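Local atomic coordinates of initiator protein NS1 (PDB entry 4R94), a protein that nicks viral DNA at the replication origin through its N-terminal nuclease domain, the part in this structure, and unwinds DNA with a separate ATP-driven helicase region. Residues Lys40-Gly43 / Trp44-Lys48; Glu55-Ser58 / Leu59-Ala63; Lys143-Arg146 / Arg147-Val151. All coordinates share one frame; numbering follows the deposited sequence.

How the contacts relate
All three contacts are local and lie in series along the nuclease domain; none nests in or crosses another. Contact 1 (40-48) comes first, where strand 40-42 leaves its two-stranded sheet and turns into the loop that leads to helix 54-70. Contact 2 (55-63) follows on that helix, which rests on helix 81-104. Contact 3 (143-151) comes after strands 112-121 and 125-134, which bear the magnesium ligands, and lies on helix 142-160. That helix packs on helix 81-104 and strand 24-31. Trp44 and Lys48 of contact 1 also touch helix 81-104, which neighbours all three contacts. Their centres lie about 21 to 23 Å apart and no two touch.

Contact 1: residues Lys40-Gly43 / Trp44-Lys48; sequences KDIG and WNSYK
Gly43 to Ser46 form a type I beta turn directly after strand 40-42, closed by Ser46 N to Gly43 O at 3.2 Å. The donor sits above the carbonyl plane of Gly43, 65° out of it. In the reverse direction, Ser46 OG accepts from Gly43 N at 2.9 Å, with an N-H...O angle of 142°. OG stands beside its own backbone N (chi1 -64°), which turns it to the start of the turn.

Tyr47 crosses Ile42 at about a right angle. CG2 of Ile42 lies 3.5 Å from Tyr47 OH and 3.8 Å from Ser46 CB. CE2 of the Tyr47 ring comes within 3.4 Å of Gly43 O. Water 1 lies in the ring plane, 2.6 Å from Tyr47 OH, and is placed to donate to Gly43 O. Trp44 points away from the strand, and CB of Asn45 covers one face of its indole. Trp120 meets this indole edge-to-face, and helix 81-104 also touches it. The Trp44 side chain lies about 9 Å from that of the magnesium ligand His127, near the nuclease site but not touching the metal. Lys48 folds back, and its NZ bonds to Asn45 O at 2.9 Å.

Gly43 O accepts the backbone N-H of Ser46, and water 1 may give it a second bond. The paired Gly43-Ser46 bonds fix the chain reversal, while Ile42 and Tyr47 both pack on Leu173 of helix 167-179.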
ATOM      1  N   LYS A  40      -8.304 -12.964 -22.853  1.00 29.00           N
ATOM      2  CA  LYS A  40      -7.415 -11.831 -22.571  1.00 26.07           C
ATOM      3  C   LYS A  40      -6.841 -11.952 -21.164  1.00 27.39           C
ATOM      4  O   LYS A  40      -7.592 -12.045 -20.200  1.00 27.17           O
ATOM      5  CB  LYS A  40      -8.158 -10.503 -22.700  1.00 27.86           C
ATOM      6  CG  LYS A  40      -8.799 -10.257 -24.056  1.00 27.44           C
ATOM      7  CD  LYS A  40      -9.539  -8.927 -24.043  1.00 28.04           C
ATOM      8  CE  LYS A  40     -10.143  -8.607 -25.403  1.00 29.50           C
ATOM      9  NZ  LYS A  40     -10.836  -7.286 -25.391  1.00 28.30           N
ATOM     10  N   ASP A  41      -5.519 -11.943 -21.054  1.00 28.42           N
ATOM     11  CA  ASP A  41      -4.861 -12.149 -19.772  1.00 27.21           C
ATOM     12  C   ASP A  41      -4.605 -10.822 -19.076  1.00 29.17           C
ATOM     13  O   ASP A  41      -3.928  -9.950 -19.614  1.00 29.37           O
ATOM     14  CB  ASP A  41      -3.544 -12.902 -19.955  1.00 27.53           C
ATOM     15  CG  ASP A  41      -3.748 -14.372 -20.285  1.00 33.33           C
ATOM     16  OD1 ASP A  41      -4.797 -14.938 -19.897  1.00 31.79           O
ATOM     17  OD2 ASP A  41      -2.848 -14.965 -20.913  1.00 34.50           O
ATOM     18  N   ILE A  42      -5.139 -10.684 -17.870  1.00 25.84           N
ATOM     19  CA  ILE A  42      -4.944  -9.484 -17.077  1.00 24.42           C
ATOM     20  C   ILE A  42      -4.173  -9.874 -15.830  1.00 22.93           C
ATOM     21  O   ILE A  42      -4.747 -10.412 -14.885  1.00 23.52           O
ATOM     22  CB  ILE A  42      -6.288  -8.830 -16.702  1.00 25.65           C
ATOM     23  CG1 ILE A  42      -7.171  -8.700 -17.947  1.00 26.92           C
ATOM     24  CG2 ILE A  42      -6.059  -7.467 -16.046  1.00 25.79           C
ATOM     25  CD1 ILE A  42      -8.535  -8.126 -17.659  1.00 28.39           C
ATOM     26  N   GLY A  43      -2.864  -9.639 -15.853  1.00 25.09           N
ATOM     27  CA  GLY A  43      -2.001 -10.042 -14.765  1.00 24.24           C
ATOM     28  C   GLY A  43      -1.825  -8.921 -13.767  1.00 23.78           C
ATOM     29  O   GLY A  43      -2.483  -7.873 -13.872  1.00 26.29           O
ATOM     30  N   TRP A  44      -0.926  -9.133 -12.818  1.00 23.53           N
ATOM     31  CA  TRP A  44      -0.722  -8.200 -11.714  1.00 22.32           C
ATOM     32  C   TRP A  44      -0.235  -6.850 -12.231  1.00 23.85           C
ATOM     33  O   TRP A  44      -0.510  -5.800 -11.623  1.00 21.98           O
ATOM     34  CB  TRP A  44       0.264  -8.775 -10.704  1.00 24.16           C
ATOM     35  CG  TRP A  44       1.704  -8.555 -11.054  1.00 22.31           C
ATOM     36  CD1 TRP A  44       2.516  -9.394 -11.772  1.00 23.60           C
ATOM     37  CD2 TRP A  44       2.515  -7.436 -10.681  1.00 23.79           C
ATOM     38  NE1 TRP A  44       3.772  -8.850 -11.884  1.00 27.99           N
ATOM     39  CE2 TRP A  44       3.801  -7.652 -11.217  1.00 26.76           C
ATOM     40  CE3 TRP A  44       2.276  -6.263  -9.955  1.00 21.20           C
ATOM     41  CZ2 TRP A  44       4.842  -6.740 -11.049  1.00 22.79           C
ATOM     42  CZ3 TRP A  44       3.309  -5.368  -9.784  1.00 23.60           C
ATOM     43  CH2 TRP A  44       4.576  -5.602 -10.336  1.00 24.43           C
ATOM     44  N   ASN A  45       0.480  -6.882 -13.355  1.00 21.07           N
ATOM     45  CA  ASN A  45       1.101  -5.692 -13.904  1.00 21.66           C
ATOM     46  C   ASN A  45       0.447  -5.247 -15.210  1.00 23.91           C
ATOM     47  O   ASN A  45       1.105  -4.704 -16.087  1.00 23.74           O
ATOM     48  CB  ASN A  45       2.606  -5.924 -14.102  1.00 23.51           C
ATOM     49  CG  ASN A  45       2.910  -7.130 -14.985  1.00 26.99           C
ATOM     50  OD1 ASN A  45       2.021  -7.691 -15.626  1.00 26.36           O
ATOM     51  ND2 ASN A  45       4.184  -7.512 -15.042  1.00 30.72           N
ATOM     52  N   SER A  46      -0.859  -5.473 -15.330  1.00 21.53           N
ATOM     53  CA  SER A  46      -1.583  -5.052 -16.521  1.00 21.65           C
ATOM     54  C   SER A  46      -2.320  -3.741 -16.294  1.00 21.67           C
ATOM     55  O   SER A  46      -3.358  -3.507 -16.902  1.00 21.62           O
ATOM     56  CB  SER A  46      -2.584  -6.131 -16.952  1.00 28.39           C
ATOM     57  OG  SER A  46      -1.920  -7.322 -17.336  1.00 26.23           O
ATOM     58  N   TYR A  47      -1.768  -2.886 -15.436  1.00 20.65           N
ATOM     59  CA  TYR A  47      -2.425  -1.631 -15.059  1.00 18.82           C
ATOM     60  C   TYR A  47      -1.475  -0.450 -15.206  1.00 21.07           C
ATOM     61  O   TYR A  47      -1.293   0.348 -14.279  1.00 19.40           O
ATOM     62  CB  TYR A  47      -2.946  -1.741 -13.617  1.00 19.98           C
ATOM     63  CG  TYR A  47      -3.906  -2.891 -13.428  1.00 19.60           C
ATOM     64  CD1 TYR A  47      -5.267  -2.736 -13.694  1.00 19.72           C
ATOM     65  CD2 TYR A  47      -3.457  -4.135 -13.002  1.00 19.58           C
ATOM     66  CE1 TYR A  47      -6.158  -3.784 -13.536  1.00 19.41           C
ATOM     67  CE2 TYR A  47      -4.345  -5.195 -12.825  1.00 23.34           C
ATOM     68  CZ  TYR A  47      -5.695  -5.010 -13.096  1.00 20.81           C
ATOM     69  OH  TYR A  47      -6.586  -6.054 -12.926  1.00 22.80           O
ATOM     70  N   LYS A  48      -0.870  -0.333 -16.384  1.00 21.70           N
ATOM     71  CA  LYS A  48       0.237   0.594 -16.548  1.00 21.53           C
ATOM     72  C   LYS A  48      -0.126   1.852 -17.333  1.00 24.36           C
ATOM     73  O   LYS A  48       0.763   2.556 -17.810  1.00 27.05           O
ATOM     74  CB  LYS A  48       1.420  -0.132 -17.208  1.00 22.96           C
ATOM     75  CG  LYS A  48       1.954  -1.282 -16.341  1.00 23.21           C
ATOM     76  CD  LYS A  48       3.215  -1.926 -16.914  1.00 27.53           C
ATOM     77  CE  LYS A  48       3.030  -2.347 -18.363  1.00 31.20           C
ATOM     78  NZ  LYS A  48       1.998  -3.410 -18.555  1.00 28.56           N
TER
HETATM   79  O   HOH W   1      -5.336  -8.317 -12.392  1.00 30.06           O

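Contact 2: residues Glu55-Ser58 / Leu59-Ala63; sequences ELKS and LQRGA
Glu55 and Leu59 lie side by side on helix 54-70 and point the same way. CG of Glu55 meets CD1 of Leu59 at 4.0 Å. The Glu55 chain is extended, with CG anti to the backbone N (chi1 180°). Its carboxylate reaches on to a salt bridge with Lys96 of helix 81-104. Leu59 also covers the backbone, its CG lying 3.4 Å from Glu55 O.

Arg61 behaves differently. Its chain bends at chi3 (-67°), which folds the guanidinium back over the preceding turn. Lys57 O faces the guanidinium, 3.9 Å from its plane and near its centre. NH1 comes within 4.1 Å of Lys57 CB, and NH2 within 3.8 Å of Ser58 CA. Water 2 lies in the guanidinium plane and accepts from Arg61 NH2 at 2.7 Å. The same water has a weak bond to Ser58 OG.

Regular i to i+4 backbone bonds run beneath these groups, from Leu59 N to Glu55 O through to Gly62 N to Ser58 O. Leu56 and Gln60 face helix 81-104, and the amide of Gln60 bonds to Glu50 and Glu64.

Lys57 NZ stands 4.5 Å from Arg61 NH1, and these like charges probably disfavour a closer approach. Lys57 NZ has a hydrogen bond to Gln52. The flat face of Arg61 thus lies against a carbonyl while water 2 holds NH2, and Glu55, Leu56 and Gln60 join helix 54-70 to helix 81-104.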
ATOM      1  N   GLU A  55      -3.517  15.193  -9.497  1.00 31.31           N
ATOM      2  CA  GLU A  55      -3.161  14.635  -8.194  1.00 30.00           C
ATOM      3  C   GLU A  55      -2.450  13.297  -8.347  1.00 30.01           C
ATOM      4  O   GLU A  55      -1.455  13.035  -7.677  1.00 26.30           O
ATOM      5  CB  GLU A  55      -4.392  14.463  -7.302  1.00 37.18           C
ATOM      6  CG  GLU A  55      -4.053  13.877  -5.921  1.00 34.65           C
ATOM      7  CD  GLU A  55      -5.253  13.790  -4.989  1.00 42.30           C
ATOM      8  OE1 GLU A  55      -6.399  13.929  -5.465  1.00 49.39           O
ATOM      9  OE2 GLU A  55      -5.048  13.581  -3.773  1.00 46.46           O
ATOM     10  N   LEU A  56      -2.975  12.455  -9.228  1.00 27.03           N
ATOM     11  CA  LEU A  56      -2.375  11.159  -9.521  1.00 22.10           C
ATOM     12  C   LEU A  56      -0.944  11.305 -10.030  1.00 25.55           C
ATOM     13  O   LEU A  56      -0.040  10.594  -9.593  1.00 22.17           O
ATOM     14  CB  LEU A  56      -3.224  10.423 -10.547  1.00 27.71           C
ATOM     15  CG  LEU A  56      -3.361   8.915 -10.461  1.00 30.75           C
ATOM     16  CD1 LEU A  56      -3.671   8.433  -9.016  1.00 19.85           C
ATOM     17  CD2 LEU A  56      -4.455   8.493 -11.427  1.00 27.20           C
ATOM     18  N   LYS A  57      -0.735  12.239 -10.961  1.00 21.55           N
ATOM     19  CA  LYS A  57       0.606  12.479 -11.472  1.00 20.80           C
ATOM     20  C   LYS A  57       1.563  12.886 -10.357  1.00 21.36           C
ATOM     21  O   LYS A  57       2.700  12.402 -10.300  1.00 23.35           O
ATOM     22  CB  LYS A  57       0.571  13.560 -12.568  1.00 26.59           C
ATOM     23  CG  LYS A  57      -0.102  13.091 -13.835  1.00 31.10           C
ATOM     24  CD  LYS A  57      -0.314  14.249 -14.808  1.00 36.48           C
ATOM     25  CE  LYS A  57       1.013  14.742 -15.347  1.00 41.71           C
ATOM     26  NZ  LYS A  57       1.737  13.629 -16.013  1.00 43.49           N
ATOM     27  N   SER A  58       1.095  13.759  -9.470  1.00 21.29           N
ATOM     28  CA  SER A  58       1.900  14.241  -8.353  1.00 25.91           C
ATOM     29  C   SER A  58       2.252  13.091  -7.412  1.00 26.12           C
ATOM     30  O   SER A  58       3.380  12.992  -6.909  1.00 24.38           O
ATOM     31  CB  SER A  58       1.150  15.335  -7.594  1.00 30.01           C
ATOM     32  OG  SER A  58       1.926  15.848  -6.529  1.00 38.70           O
ATOM     33  N   LEU A  59       1.273  12.225  -7.176  1.00 22.63           N
ATOM     34  CA  LEU A  59       1.503  11.077  -6.296  1.00 21.12           C
ATOM     35  C   LEU A  59       2.504  10.111  -6.915  1.00 19.93           C
ATOM     36  O   LEU A  59       3.376   9.573  -6.208  1.00 21.23           O
ATOM     37  CB  LEU A  59       0.186  10.360  -5.981  1.00 20.81           C
ATOM     38  CG  LEU A  59      -0.716  11.125  -5.010  1.00 20.76           C
ATOM     39  CD1 LEU A  59      -2.119  10.547  -4.984  1.00 21.50           C
ATOM     40  CD2 LEU A  59      -0.106  11.121  -3.610  1.00 24.49           C
ATOM     41  N   GLN A  60       2.395   9.883  -8.221  1.00 18.10           N
ATOM     42  CA  GLN A  60       3.339   8.985  -8.873  1.00 19.80           C
ATOM     43  C   GLN A  60       4.752   9.576  -8.828  1.00 23.18           C
ATOM     44  O   GLN A  60       5.718   8.858  -8.591  1.00 21.20           O
ATOM     45  CB  GLN A  60       2.923   8.685 -10.308  1.00 22.53           C
ATOM     46  CG  GLN A  60       3.743   7.562 -10.948  1.00 20.85           C
ATOM     47  CD  GLN A  60       3.422   7.373 -12.414  1.00 25.92           C
ATOM     48  OE1 GLN A  60       2.262   7.213 -12.788  1.00 23.89           O
ATOM     49  NE2 GLN A  60       4.455   7.386 -13.255  1.00 31.11           N
ATOM     50  N   ARG A  61       4.876  10.887  -9.022  1.00 24.16           N
ATOM     51  CA  ARG A  61       6.192  11.510  -8.870  1.00 23.94           C
ATOM     52  C   ARG A  61       6.754  11.306  -7.458  1.00 23.40           C
ATOM     53  O   ARG A  61       7.942  11.038  -7.301  1.00 23.60           O
ATOM     54  CB  ARG A  61       6.145  13.000  -9.221  1.00 26.64           C
ATOM     55  CG  ARG A  61       6.125  13.237 -10.729  1.00 30.96           C
ATOM     56  CD  ARG A  61       6.366  14.700 -11.081  1.00 35.42           C
ATOM     57  NE  ARG A  61       5.261  15.533 -10.640  1.00 35.66           N
ATOM     58  CZ  ARG A  61       4.239  15.872 -11.416  1.00 40.44           C
ATOM     59  NH1 ARG A  61       4.203  15.460 -12.678  1.00 42.45           N
ATOM     60  NH2 ARG A  61       3.258  16.624 -10.934  1.00 44.51           N
ATOM     61  N   GLY A  62       5.904  11.412  -6.442  1.00 20.93           N
ATOM     62  CA  GLY A  62       6.317  11.128  -5.081  1.00 22.56           C
ATOM     63  C   GLY A  62       6.857   9.716  -4.908  1.00 23.66           C
ATOM     64  O   GLY A  62       7.857   9.509  -4.231  1.00 20.42           O
ATOM     65  N   ALA A  63       6.214   8.742  -5.538  1.00 21.59           N
ATOM     66  CA  ALA A  63       6.675   7.352  -5.427  1.00 18.60           C
ATOM     67  C   ALA A  63       8.045   7.161  -6.080  1.00 20.51           C
ATOM     68  O   ALA A  63       8.916   6.478  -5.538  1.00 21.19           O
ATOM     69  CB  ALA A  63       5.651   6.396  -6.059  1.00 20.59           C
TER
HETATM   70  O   HOH W   2       4.116  17.428  -8.539  1.00 39.68           O

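Contact 3: residues Lys143-Arg146 / Arg147-Val151; sequences KWWR and RQLNV
Asn150 OD1 takes a hydrogen bond from Arg146 NH1 at 2.9 Å, one helical turn back on helix 142-160. The donor lies in the carbonyl plane on a lone pair, and the oxygen is also in the guanidinium plane. The amide and guanidinium planes are nonetheless 75° apart. Water 3 accepts from Arg146 NH2 at 2.8 Å and is placed to give a weak bond to the same OD1. A weak bond from Val183 N also reaches OD1. Arg146 NH1 also bonds to Val183 O, and Asn150 ND2 to Ala177 O.

On another side of the helix, Gln148 CG sits over the six-membered ring of Trp144. This CH-pi contact measures 3.4 Å from CG to the ring centroid, 13° off the ring normal. Gln148 bends at chi2, and its amide lies at 23° to the indole plane. Arg147 NH2 reaches Trp144 CD1 at 3.2 Å, with its guanidinium nearly perpendicular to the indole.

Trp145 and Leu149 face inward. CD1 of Leu149 meets the indole edge at CE3, 3.9 Å away. Phe26 and Phe137 meet the Trp145 ring, and Val101 of helix 81-104 touches both residues and Trp144.

Trp145 and Leu149 join helix 142-160 to the apolar interior. Arg146 and Asn150 tie it to Val183 and to helix 167-179. Trp144 carries an aliphatic CH over one face, and its cation-pi contact with Lys105 probably adds electrostatic attraction.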
ATOM      1  N   LYS A 143     -15.399  -1.882   8.587  1.00 21.70           N
ATOM      2  CA  LYS A 143     -16.098  -2.544   7.481  1.00 24.42           C
ATOM      3  C   LYS A 143     -16.504  -1.571   6.380  1.00 23.49           C
ATOM      4  O   LYS A 143     -16.343  -1.872   5.199  1.00 23.54           O
ATOM      5  CB  LYS A 143     -17.339  -3.269   7.992  1.00 27.95           C
ATOM      6  CG  LYS A 143     -17.028  -4.533   8.781  1.00 34.72           C
ATOM      7  CD  LYS A 143     -18.182  -4.876   9.708  1.00 39.68           C
ATOM      8  CE  LYS A 143     -18.217  -6.358  10.018  1.00 48.61           C
ATOM      9  NZ  LYS A 143     -18.624  -7.140   8.816  1.00 50.89           N
ATOM     10  N   TRP A 144     -17.044  -0.422   6.778  1.00 22.86           N
ATOM     11  CA  TRP A 144     -17.398   0.631   5.836  1.00 25.14           C
ATOM     12  C   TRP A 144     -16.170   1.115   5.070  1.00 23.02           C
ATOM     13  O   TRP A 144     -16.231   1.308   3.852  1.00 22.08           O
ATOM     14  CB  TRP A 144     -18.057   1.806   6.564  1.00 24.79           C
ATOM     15  CG  TRP A 144     -18.487   2.935   5.670  1.00 25.10           C
ATOM     16  CD1 TRP A 144     -19.712   3.100   5.089  1.00 30.13           C
ATOM     17  CD2 TRP A 144     -17.702   4.071   5.277  1.00 23.33           C
ATOM     18  NE1 TRP A 144     -19.739   4.264   4.357  1.00 30.30           N
ATOM     19  CE2 TRP A 144     -18.519   4.880   4.458  1.00 29.43           C
ATOM     20  CE3 TRP A 144     -16.392   4.480   5.537  1.00 26.59           C
ATOM     21  CZ2 TRP A 144     -18.063   6.070   3.897  1.00 29.61           C
ATOM     22  CZ3 TRP A 144     -15.943   5.665   4.984  1.00 24.85           C
ATOM     23  CH2 TRP A 144     -16.775   6.446   4.171  1.00 27.23           C
ATOM     24  N   TRP A 145     -15.061   1.294   5.784  1.00 21.70           N
ATOM     25  CA  TRP A 145     -13.832   1.768   5.153  1.00 22.64           C
ATOM     26  C   TRP A 145     -13.361   0.757   4.116  1.00 20.93           C
ATOM     27  O   TRP A 145     -13.007   1.138   2.994  1.00 18.42           O
ATOM     28  CB  TRP A 145     -12.735   2.027   6.202  1.00 19.40           C
ATOM     29  CG  TRP A 145     -12.623   3.486   6.571  1.00 20.09           C
ATOM     30  CD1 TRP A 145     -13.343   4.146   7.526  1.00 24.42           C
ATOM     31  CD2 TRP A 145     -11.757   4.457   5.973  1.00 23.86           C
ATOM     32  NE1 TRP A 145     -12.968   5.472   7.566  1.00 25.59           N
ATOM     33  CE2 TRP A 145     -11.996   5.687   6.620  1.00 23.31           C
ATOM     34  CE3 TRP A 145     -10.792   4.404   4.953  1.00 22.75           C
ATOM     35  CZ2 TRP A 145     -11.317   6.860   6.275  1.00 26.77           C
ATOM     36  CZ3 TRP A 145     -10.110   5.564   4.620  1.00 24.59           C
ATOM     37  CH2 TRP A 145     -10.378   6.779   5.279  1.00 27.05           C
ATOM     38  N   ARG A 146     -13.363  -0.531   4.469  1.00 19.36           N
ATOM     39  CA  ARG A 146     -12.931  -1.548   3.506  1.00 19.57           C
ATOM     40  C   ARG A 146     -13.807  -1.538   2.262  1.00 20.39           C
ATOM     41  O   ARG A 146     -13.308  -1.633   1.139  1.00 20.01           O
ATOM     42  CB  ARG A 146     -12.939  -2.950   4.115  1.00 18.32           C
ATOM     43  CG  ARG A 146     -12.232  -3.999   3.231  1.00 19.53           C
ATOM     44  CD  ARG A 146     -12.922  -5.372   3.276  1.00 18.29           C
ATOM     45  NE  ARG A 146     -14.248  -5.312   2.662  1.00 21.72           N
ATOM     46  CZ  ARG A 146     -14.471  -5.307   1.349  1.00 25.44           C
ATOM     47  NH1 ARG A 146     -13.453  -5.359   0.501  1.00 20.96           N
ATOM     48  NH2 ARG A 146     -15.717  -5.243   0.876  1.00 24.35           N
ATOM     49  N   ARG A 147     -15.115  -1.421   2.454  1.00 19.89           N
ATOM     50  CA  ARG A 147     -16.019  -1.409   1.307  1.00 22.84           C
ATOM     51  C   ARG A 147     -15.790  -0.207   0.389  1.00 21.98           C
ATOM     52  O   ARG A 147     -15.713  -0.361  -0.832  1.00 21.28           O
ATOM     53  CB  ARG A 147     -17.474  -1.434   1.774  1.00 23.87           C
ATOM     54  CG  ARG A 147     -18.457  -1.435   0.614  1.00 32.11           C
ATOM     55  CD  ARG A 147     -19.861  -1.770   1.081  1.00 40.13           C
ATOM     56  NE  ARG A 147     -20.283  -0.912   2.187  1.00 50.30           N
ATOM     57  CZ  ARG A 147     -20.784   0.310   2.032  1.00 47.61           C
ATOM     58  NH1 ARG A 147     -20.926   0.821   0.816  1.00 51.45           N
ATOM     59  NH2 ARG A 147     -21.143   1.021   3.092  1.00 50.20           N
ATOM     60  N   GLN A 148     -15.674   0.979   0.977  1.00 21.52           N
ATOM     61  CA  GLN A 148     -15.473   2.203   0.208  1.00 20.70           C
ATOM     62  C   GLN A 148     -14.151   2.161  -0.537  1.00 20.51           C
ATOM     63  O   GLN A 148     -14.075   2.510  -1.726  1.00 20.30           O
ATOM     64  CB  GLN A 148     -15.512   3.425   1.117  1.00 22.84           C
ATOM     65  CG  GLN A 148     -16.876   3.664   1.725  1.00 24.48           C
ATOM     66  CD  GLN A 148     -17.913   3.961   0.667  1.00 28.90           C
ATOM     67  OE1 GLN A 148     -17.651   4.709  -0.275  1.00 32.17           O
ATOM     68  NE2 GLN A 148     -19.092   3.364   0.807  1.00 34.04           N
ATOM     69  N   LEU A 149     -13.113   1.733   0.171  1.00 19.12           N
ATOM     70  CA  LEU A 149     -11.805   1.597  -0.440  1.00 18.21           C
ATOM     71  C   LEU A 149     -11.851   0.622  -1.606  1.00 19.54           C
ATOM     72  O   LEU A 149     -11.218   0.869  -2.622  1.00 17.75           O
ATOM     73  CB  LEU A 149     -10.755   1.149   0.597  1.00 17.24           C
ATOM     74  CG  LEU A 149     -10.291   2.238   1.572  1.00 17.39           C
ATOM     75  CD1 LEU A 149      -9.301   1.629   2.570  1.00 17.71           C
ATOM     76  CD2 LEU A 149      -9.687   3.483   0.871  1.00 19.17           C
ATOM     77  N   ASN A 150     -12.586  -0.478  -1.472  1.00 19.91           N
ATOM     78  CA  ASN A 150     -12.651  -1.450  -2.559  1.00 19.79           C
ATOM     79  C   ASN A 150     -13.416  -0.874  -3.744  1.00 19.48           C
ATOM     80  O   ASN A 150     -13.078  -1.158  -4.891  1.00 20.68           O
ATOM     81  CB  ASN A 150     -13.302  -2.756  -2.095  1.00 18.58           C
ATOM     82  CG  ASN A 150     -12.765  -3.976  -2.828  1.00 19.95           C
ATOM     83  OD1 ASN A 150     -12.701  -5.055  -2.265  1.00 20.31           O
ATOM     84  ND2 ASN A 150     -12.358  -3.803  -4.075  1.00 21.26           N
ATOM     85  N   VAL A 151     -14.425  -0.045  -3.479  1.00 19.09           N
ATOM     86  CA  VAL A 151     -15.114   0.648  -4.590  1.00 19.04           C
ATOM     87  C   VAL A 151     -14.143   1.502  -5.396  1.00 19.12           C
ATOM     88  O   VAL A 151     -14.055   1.373  -6.626  1.00 20.05           O
ATOM     89  CB  VAL A 151     -16.263   1.536  -4.086  1.00 23.49           C
ATOM     90  CG1 VAL A 151     -16.791   2.429  -5.238  1.00 24.54           C
ATOM     91  CG2 VAL A 151     -17.373   0.669  -3.523  1.00 28.18           C
TER
HETATM   92  O   HOH W   3     -16.031  -5.394  -1.923  1.00 28.87           O